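Local atomic coordinates of putative oxidoreductase (Yersinia pestis, PDB entry 3KUX), a protein that probably catalyses an NAD(P)-dependent oxidation or reduction, using a nucleotide-binding Rossmann fold joined to a C-terminal alpha/beta domain, on a substrate not yet known. Residues A[153-157]-A[237-241]; A[212-216]-A[228-232]; A[255-259]-A[300-304]. All blocks are in the same frame, centred on the assembly; numbering follows the deposited sequence.

Contact 1 (A[153-157]-A[237-241]); sequences SHFDR and ETARY
An edge between two chain segments can begin as sheet and end as side-chain bonding, as in 153-157 against 237-241. The touching parts run 158° apart. Extended Ser153 forms an antiparallel non-hydrogen-bonded pair with Tyr241, CA to CA 4.7 Å; its t rotamer brings OG to 2.6 Å from Arg240 NH1, which donates. His154 N donates to Arg240 O at 2.9 Å, the one backbone-to-backbone hydrogen bond between the segments. The His154 ring (chi1 m) gives ND1 to Asp156 OD2, 2.7 Å, while NE2 bonds Glu152. Phe155 lies under the Arg240 guanidinium, a cation-pi stack with CZ 4.2 Å from the ring centroid and planes at 29°. Asp156 OD2 accepts from Thr238 OG1 at 2.6 Å, and one water joins Asp156 N (3.0 Å) to Thr238 OG1 (2.8 Å). Arg240 and Tyr241 oppose Lys252 in a classic beta bulge. Strand 148-156 lies between 241-245 and 224-231 in the mixed sheet, with Ser153 and Phe155 packed on Leu184 of helix 176-192.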
loop_
_atom_site.group_PDB
_atom_site.type_symbol
_atom_site.label_atom_id
_atom_site.label_comp_id
_atom_site.label_asym_id
_atom_site.label_seq_id
_atom_site.Cartn_x
_atom_site.Cartn_y
_atom_site.Cartn_z
ATOM N N SER A 153 14.205 2.961 5.641
ATOM C CA SER A 153 12.777 2.988 5.910
ATOM C C SER A 153 12.410 1.852 6.864
ATOM O O SER A 153 12.630 0.682 6.544
ATOM C CB SER A 153 12.010 2.856 4.589
ATOM O OG SER A 153 10.610 2.811 4.794
ATOM N N HIS A 154 11.867 2.201 8.035
ATOM C CA HIS A 154 11.497 1.212 9.058
ATOM C C HIS A 154 10.000 1.191 9.381
ATOM O O HIS A 154 9.319 2.216 9.301
ATOM C CB HIS A 154 12.216 1.494 10.376
ATOM C CG HIS A 154 13.683 1.207 10.359
ATOM N ND1 HIS A 154 14.285 0.379 11.283
ATOM C CD2 HIS A 154 14.675 1.663 9.560
ATOM C CE1 HIS A 154 15.583 0.324 11.041
ATOM N NE2 HIS A 154 15.846 1.097 10.003
ATOM N N PHE A 155 9.512 0.017 9.771
ATOM C CA PHE A 155 8.251 -0.101 10.499
ATOM C C PHE A 155 8.473 -0.941 11.748
ATOM O O PHE A 155 8.004 -2.077 11.838
ATOM C CB PHE A 155 7.155 -0.724 9.641
ATOM C CG PHE A 155 6.298 0.280 8.947
ATOM C CD1 PHE A 155 5.949 1.462 9.582
ATOM C CD2 PHE A 155 5.830 0.047 7.665
ATOM C CE1 PHE A 155 5.155 2.403 8.945
ATOM C CE2 PHE A 155 5.037 0.981 7.019
ATOM C CZ PHE A 155 4.698 2.162 7.662
ATOM N N ASP A 156 9.200 -0.377 12.708
ATOM C CA ASP A 156 9.553 -1.097 13.924
ATOM C C ASP A 156 8.449 -0.953 14.954
ATOM O O ASP A 156 7.958 0.145 15.190
ATOM C CB ASP A 156 10.878 -0.578 14.480
ATOM C CG ASP A 156 12.006 -0.709 13.485
ATOM O OD1 ASP A 156 11.889 -1.552 12.569
ATOM O OD2 ASP A 156 13.006 0.027 13.608
ATOM N N ARG A 157 8.055 -2.067 15.559
ATOM C CA ARG A 157 6.977 -2.059 16.536
ATOM C C ARG A 157 7.357 -2.823 17.784
ATOM O O ARG A 157 8.298 -3.617 17.785
ATOM C CB ARG A 157 5.731 -2.711 15.959
ATOM C CG ARG A 157 5.200 -2.078 14.711
ATOM C CD ARG A 157 4.432 -3.121 13.949
ATOM N NE ARG A 157 3.502 -2.538 12.996
ATOM C CZ ARG A 157 2.804 -3.257 12.127
ATOM N NH1 ARG A 157 2.950 -4.577 12.102
ATOM N NH2 ARG A 157 1.969 -2.659 11.282
ATOM N N GLU A 237 10.927 3.864 20.104
ATOM C CA GLU A 237 10.544 4.355 18.794
ATOM C C GLU A 237 11.801 4.648 17.970
ATOM O O GLU A 237 12.722 5.306 18.453
ATOM C CB GLU A 237 9.698 5.619 18.962
ATOM C CG GLU A 237 8.986 6.085 17.710
ATOM C CD GLU A 237 7.647 6.744 18.013
ATOM O OE1 GLU A 237 7.461 7.226 19.153
ATOM O OE2 GLU A 237 6.781 6.769 17.105
ATOM N N THR A 238 11.846 4.144 16.741
ATOM C CA THR A 238 12.945 4.453 15.831
ATOM C C THR A 238 12.441 5.219 14.622
ATOM O O THR A 238 11.239 5.258 14.368
ATOM C CB THR A 238 13.624 3.193 15.314
ATOM O OG1 THR A 238 12.665 2.407 14.599
ATOM C CG2 THR A 238 14.190 2.387 16.462
ATOM N N ALA A 239 13.366 5.810 13.869
ATOM C CA ALA A 239 13.014 6.679 12.739
ATOM C C ALA A 239 12.194 5.941 11.701
ATOM O O ALA A 239 12.425 4.761 11.454
ATOM C CB ALA A 239 14.263 7.248 12.099
ATOM N N ARG A 240 11.237 6.637 11.096
ATOM C CA ARG A 240 10.483 6.085 9.979
ATOM C C ARG A 240 11.373 6.130 8.741
ATOM O O ARG A 240 11.610 5.104 8.095
ATOM C CB ARG A 240 9.186 6.872 9.758
ATOM C CG ARG A 240 8.447 6.558 8.454
ATOM C CD ARG A 240 7.694 5.226 8.507
ATOM N NE ARG A 240 7.212 4.844 7.180
ATOM C CZ ARG A 240 7.867 4.043 6.340
ATOM N NH1 ARG A 240 9.031 3.513 6.683
ATOM N NH2 ARG A 240 7.354 3.771 5.150
ATOM N N TYR A 241 11.882 7.322 8.433
ATOM C CA TYR A 241 12.812 7.513 7.329
ATOM C C TYR A 241 14.120 8.131 7.803
ATOM O O TYR A 241 14.131 9.019 8.660
ATOM C CB TYR A 241 12.235 8.460 6.276
ATOM C CG TYR A 241 11.040 7.963 5.495
ATOM C CD1 TYR A 241 10.939 6.638 5.093
ATOM C CD2 TYR A 241 10.034 8.843 5.116
ATOM C CE1 TYR A 241 9.847 6.197 4.366
ATOM C CE2 TYR A 241 8.942 8.415 4.386
ATOM C CZ TYR A 241 8.854 7.094 4.014
ATOM O OH TYR A 241 7.768 6.672 3.291
HETATM O O HOH W 1 10.339 2.391 13.025
#

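Contact 2 (A[212-216]-A[228-232]); sequences VDYFH and LHSTV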
loop_
_atom_site.group_PDB
_atom_site.type_symbol
_atom_site.label_atom_id
_atom_site.label_comp_id
_atom_site.label_asym_id
_atom_site.label_seq_id
_atom_site.Cartn_x
_atom_site.Cartn_y
_atom_site.Cartn_z
ATOM N N VAL A 212 7.537 -15.161 10.237
ATOM C CA VAL A 212 8.603 -14.171 10.233
ATOM C C VAL A 212 8.147 -12.945 11.022
ATOM O O VAL A 212 7.056 -12.420 10.789
ATOM C CB VAL A 212 8.982 -13.754 8.800
ATOM C CG1 VAL A 212 10.075 -12.696 8.823
ATOM C CG2 VAL A 212 9.428 -14.967 7.998
ATOM N N ASP A 213 8.974 -12.505 11.967
ATOM C CA ASP A 213 8.644 -11.357 12.803
ATOM C C ASP A 213 9.747 -10.310 12.732
ATOM O O ASP A 213 9.801 -9.399 13.553
ATOM C CB ASP A 213 8.430 -11.789 14.256
ATOM C CG ASP A 213 9.730 -12.186 14.949
ATOM O OD1 ASP A 213 10.806 -11.731 14.508
ATOM O OD2 ASP A 213 9.678 -12.949 15.941
ATOM N N TYR A 214 10.627 -10.454 11.744
ATOM C CA TYR A 214 11.760 -9.556 11.561
ATOM C C TYR A 214 12.246 -9.637 10.122
ATOM O O TYR A 214 12.318 -10.725 9.549
ATOM C CB TYR A 214 12.898 -9.952 12.507
ATOM C CG TYR A 214 14.238 -9.279 12.227
ATOM C CD1 TYR A 214 14.620 -8.130 12.911
ATOM C CD2 TYR A 214 15.122 -9.805 11.296
ATOM C CE1 TYR A 214 15.839 -7.522 12.665
ATOM C CE2 TYR A 214 16.342 -9.206 11.043
ATOM C CZ TYR A 214 16.697 -8.065 11.728
ATOM O OH TYR A 214 17.917 -7.462 11.476
ATOM N N PHE A 215 12.576 -8.494 9.531
ATOM C CA PHE A 215 13.223 -8.501 8.219
ATOM C C PHE A 215 14.071 -7.265 7.983
ATOM O O PHE A 215 13.703 -6.159 8.377
ATOM C CB PHE A 215 12.213 -8.708 7.079
ATOM C CG PHE A 215 11.449 -7.475 6.691
ATOM C CD1 PHE A 215 12.077 -6.428 6.042
ATOM C CD2 PHE A 215 10.089 -7.381 6.941
ATOM C CE1 PHE A 215 11.365 -5.291 5.670
ATOM C CE2 PHE A 215 9.371 -6.248 6.572
ATOM C CZ PHE A 215 10.011 -5.204 5.935
ATOM N N HIS A 216 15.212 -7.474 7.336
ATOM C CA HIS A 216 16.161 -6.407 7.051
ATOM C C HIS A 216 16.609 -6.546 5.601
ATOM O O HIS A 216 17.361 -7.459 5.262
ATOM C CB HIS A 216 17.350 -6.522 8.006
ATOM C CG HIS A 216 18.287 -5.358 7.962
ATOM N ND1 HIS A 216 19.522 -5.419 7.354
ATOM C CD2 HIS A 216 18.181 -4.107 8.473
ATOM C CE1 HIS A 216 20.132 -4.254 7.482
ATOM N NE2 HIS A 216 19.340 -3.439 8.156
ATOM N N LEU A 228 15.446 -1.380 3.962
ATOM C CA LEU A 228 14.077 -1.534 4.435
ATOM C C LEU A 228 14.093 -2.483 5.620
ATOM O O LEU A 228 14.702 -3.545 5.548
ATOM C CB LEU A 228 13.179 -2.093 3.329
ATOM C CG LEU A 228 13.345 -1.518 1.923
ATOM C CD1 LEU A 228 12.357 -2.174 0.958
ATOM C CD2 LEU A 228 13.186 -0.004 1.919
ATOM N N HIS A 229 13.417 -2.114 6.701
ATOM C CA HIS A 229 13.547 -2.856 7.944
ATOM C C HIS A 229 12.253 -2.875 8.757
ATOM O O HIS A 229 11.551 -1.870 8.853
ATOM C CB HIS A 229 14.685 -2.248 8.782
ATOM C CG HIS A 229 14.993 -3.010 10.035
ATOM N ND1 HIS A 229 16.225 -3.576 10.276
ATOM C CD2 HIS A 229 14.227 -3.301 11.113
ATOM C CE1 HIS A 229 16.206 -4.185 11.449
ATOM N NE2 HIS A 229 15.005 -4.034 11.977
ATOM N N SER A 230 11.939 -4.019 9.353
ATOM C CA SER A 230 10.815 -4.086 10.282
ATOM C C SER A 230 11.067 -5.091 11.407
ATOM O O SER A 230 11.912 -5.982 11.280
ATOM C CB SER A 230 9.519 -4.414 9.547
ATOM O OG SER A 230 8.403 -4.113 10.360
ATOM N N THR A 231 10.328 -4.940 12.504
ATOM C CA THR A 231 10.491 -5.805 13.668
ATOM C C THR A 231 9.321 -5.636 14.638
ATOM O O THR A 231 8.672 -4.593 14.651
ATOM C CB THR A 231 11.803 -5.487 14.405
ATOM O OG1 THR A 231 11.979 -6.395 15.499
ATOM C CG2 THR A 231 11.779 -4.063 14.940
ATOM N N VAL A 232 9.057 -6.661 15.448
ATOM C CA VAL A 232 8.006 -6.598 16.468
ATOM C C VAL A 232 8.583 -6.468 17.872
ATOM O O VAL A 232 7.844 -6.456 18.856
ATOM C CB VAL A 232 7.083 -7.836 16.437
ATOM C CG1 VAL A 232 6.338 -7.917 15.117
ATOM C CG2 VAL A 232 7.881 -9.117 16.701
#
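Alternation of side chains across an antiparallel pair is well illustrated here: strands 228-231 and 214-216 run at 165°, their axes 4.9 Å apart at closest. Leu228 comes first, its CB 4.4 Å from Phe215 CE1 on the side packed against helix 176-192. His229 faces the other way, in a non-hydrogen-bonded pair with His216 (CA to CA 4.5 Å); its ring joins those of Tyr214 and His216 in an aromatic cluster and stacks on His154. Ser230 and Phe215 form the hydrogen-bonded pair: Ser230 N to Phe215 O is 2.9 Å, and Phe215 N to Ser230 O 3.1 Å. Ser230 CB sits over the Phe215 ring in a CH-pi contact, 4.0 Å from the centroid, while its OG bonds Phe155 O. Thr231 pairs with Tyr214, and at Val232 the pairing fades into a weak bond, Val232 N to Asp213 O at 3.4 Å. Beside it, Asp213 and Tyr214 both face Gly203, a classic beta bulge at the open end of the hairpin of strands 214-221 and 224-231.

Contact 3 (A[255-259]-A[300-304]); sequences VDPQE and GNYPA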
loop_
_atom_site.group_PDB
_atom_site.type_symbol
_atom_site.label_atom_id
_atom_site.label_comp_id
_atom_site.label_asym_id
_atom_site.label_seq_id
_atom_site.Cartn_x
_atom_site.Cartn_y
_atom_site.Cartn_z
ATOM N N VAL A 255 4.436 7.216 12.344
ATOM C CA VAL A 255 3.814 6.635 11.151
ATOM C C VAL A 255 2.694 7.544 10.657
ATOM O O VAL A 255 2.296 8.476 11.355
ATOM C CB VAL A 255 3.231 5.229 11.421
ATOM C CG1 VAL A 255 4.326 4.287 11.841
ATOM C CG2 VAL A 255 2.125 5.291 12.471
ATOM N N ASP A 256 2.186 7.277 9.460
ATOM C CA ASP A 256 1.061 8.052 8.942
ATOM C C ASP A 256 -0.167 7.847 9.829
ATOM O O ASP A 256 -0.434 6.727 10.267
ATOM C CB ASP A 256 0.761 7.673 7.489
ATOM C CG ASP A 256 -0.491 8.338 6.963
ATOM O OD1 ASP A 256 -0.369 9.233 6.100
ATOM O OD2 ASP A 256 -1.595 7.972 7.426
ATOM N N PRO A 257 -0.920 8.925 10.092
ATOM C CA PRO A 257 -1.976 8.905 11.107
ATOM C C PRO A 257 -3.377 8.489 10.632
ATOM O O PRO A 257 -4.293 8.409 11.450
ATOM C CB PRO A 257 -2.011 10.360 11.586
ATOM C CG PRO A 257 -1.514 11.176 10.405
ATOM C CD PRO A 257 -0.809 10.244 9.442
ATOM N N GLN A 258 -3.553 8.224 9.339
ATOM C CA GLN A 258 -4.892 7.943 8.819
ATOM C C GLN A 258 -5.469 6.622 9.313
ATOM O O GLN A 258 -6.638 6.556 9.699
ATOM C CB GLN A 258 -4.910 7.970 7.291
ATOM C CG GLN A 258 -4.373 9.242 6.684
ATOM C CD GLN A 258 -4.325 9.180 5.172
ATOM O OE1 GLN A 258 -5.359 9.240 4.500
ATOM N NE2 GLN A 258 -3.122 9.062 4.624
ATOM N N GLU A 259 -4.663 5.567 9.296
ATOM C CA GLU A 259 -5.172 4.244 9.639
ATOM C C GLU A 259 -5.906 4.231 10.983
ATOM O O GLU A 259 -7.004 3.685 11.090
ATOM C CB GLU A 259 -4.055 3.203 9.634
ATOM C CG GLU A 259 -4.575 1.775 9.736
ATOM C CD GLU A 259 -3.501 0.725 9.495
ATOM O OE1 GLU A 259 -2.299 1.027 9.686
ATOM O OE2 GLU A 259 -3.869 -0.410 9.115
ATOM N N GLY A 300 -1.325 13.180 5.103
ATOM C CA GLY A 300 -1.606 11.918 4.425
ATOM C C GLY A 300 -2.840 12.111 3.575
ATOM O O GLY A 300 -3.669 12.971 3.872
ATOM N N ASN A 301 -2.981 11.324 2.516
ATOM C CA ASN A 301 -4.066 11.566 1.575
ATOM C C ASN A 301 -4.520 10.305 0.856
ATOM O O ASN A 301 -4.420 10.205 -0.371
ATOM C CB ASN A 301 -3.639 12.629 0.561
ATOM C CG ASN A 301 -4.787 13.128 -0.287
ATOM O OD1 ASN A 301 -5.954 13.033 0.104
ATOM N ND2 ASN A 301 -4.464 13.667 -1.458
ATOM N N TYR A 302 -5.020 9.339 1.618
ATOM C CA TYR A 302 -5.420 8.076 1.025
ATOM C C TYR A 302 -6.508 8.274 -0.027
ATOM O O TYR A 302 -6.503 7.596 -1.053
ATOM C CB TYR A 302 -5.859 7.069 2.096
ATOM C CG TYR A 302 -4.718 6.485 2.913
ATOM C CD1 TYR A 302 -3.424 6.444 2.412
ATOM C CD2 TYR A 302 -4.944 5.951 4.178
ATOM C CE1 TYR A 302 -2.388 5.906 3.151
ATOM C CE2 TYR A 302 -3.913 5.408 4.920
ATOM C CZ TYR A 302 -2.640 5.390 4.401
ATOM O OH TYR A 302 -1.610 4.854 5.138
ATOM N N PRO A 303 -7.429 9.222 0.210
ATOM C CA PRO A 303 -8.525 9.472 -0.737
ATOM C C PRO A 303 -8.034 9.728 -2.159
ATOM O O PRO A 303 -8.766 9.481 -3.115
ATOM C CB PRO A 303 -9.206 10.730 -0.182
ATOM C CG PRO A 303 -8.831 10.768 1.262
ATOM C CD PRO A 303 -7.452 10.162 1.346
ATOM N N ALA A 304 -6.810 10.220 -2.302
ATOM C CA ALA A 304 -6.260 10.463 -3.630
ATOM C C ALA A 304 -6.318 9.205 -4.504
ATOM O O ALA A 304 -6.434 9.299 -5.729
ATOM C CB ALA A 304 -4.833 10.994 -3.539
#
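One buried amide can organise the meeting of two helix starts, and here Gln258 does so. Its OE1 accepts from Tyr302 N at 2.9 Å and also from Trp273, while NE2 donates to Asp256 OD1 at 3.1 Å, so the amide bridges the two segments. With chi1 m and chi2 t the side chain reaches straight across, and its CD lies over one face of the Tyr302 ring. Asp256 also holds the turn: OD2 takes the bond from Gln258 N at 2.7 Å, the capping interaction of helix 258-263, and OD1 accepts from Ser131 N. In this C-terminal alpha/beta domain the contact therefore joins the start of that helix to the approach to helix 303-313. Tyr302, pointing toward 255-259, sends its hydroxyl to Asp130 and rests against Phe22 and Leu26 of helix 17-28, in the Rossmann-fold part of the chain. Gly300 supplies the close fit. Its CA is 3.4 Å from Asp256 OD1, and a CB there would collide with both that oxygen and Gln258 NE2.

Followed from the N terminus, the chain leaves the parallel Rossmann sheet and enters the mixed sheet on strand 148-156, where 153-157 opens contact 1. Contact 2 lies within the excursion that follows, as the beta hairpin of strands 214-221 and 224-231, paired at its open end by 212-216 and 228-232; contact 1 closes the longer loop at 237-241. Contact 3 comes later in series, linking 255-259 to 300-304. Contacts 1 and 2 adjoin across neighbouring strands, where Arg157 N lies 2.8 Å from Thr231 O, a probable hydrogen bond. Contact 3, which rests against helix 17-28 of the Rossmann part, meets contact 1 through Phe155 and Val255 but stays about 9 Å from contact 2 at the nearest atoms.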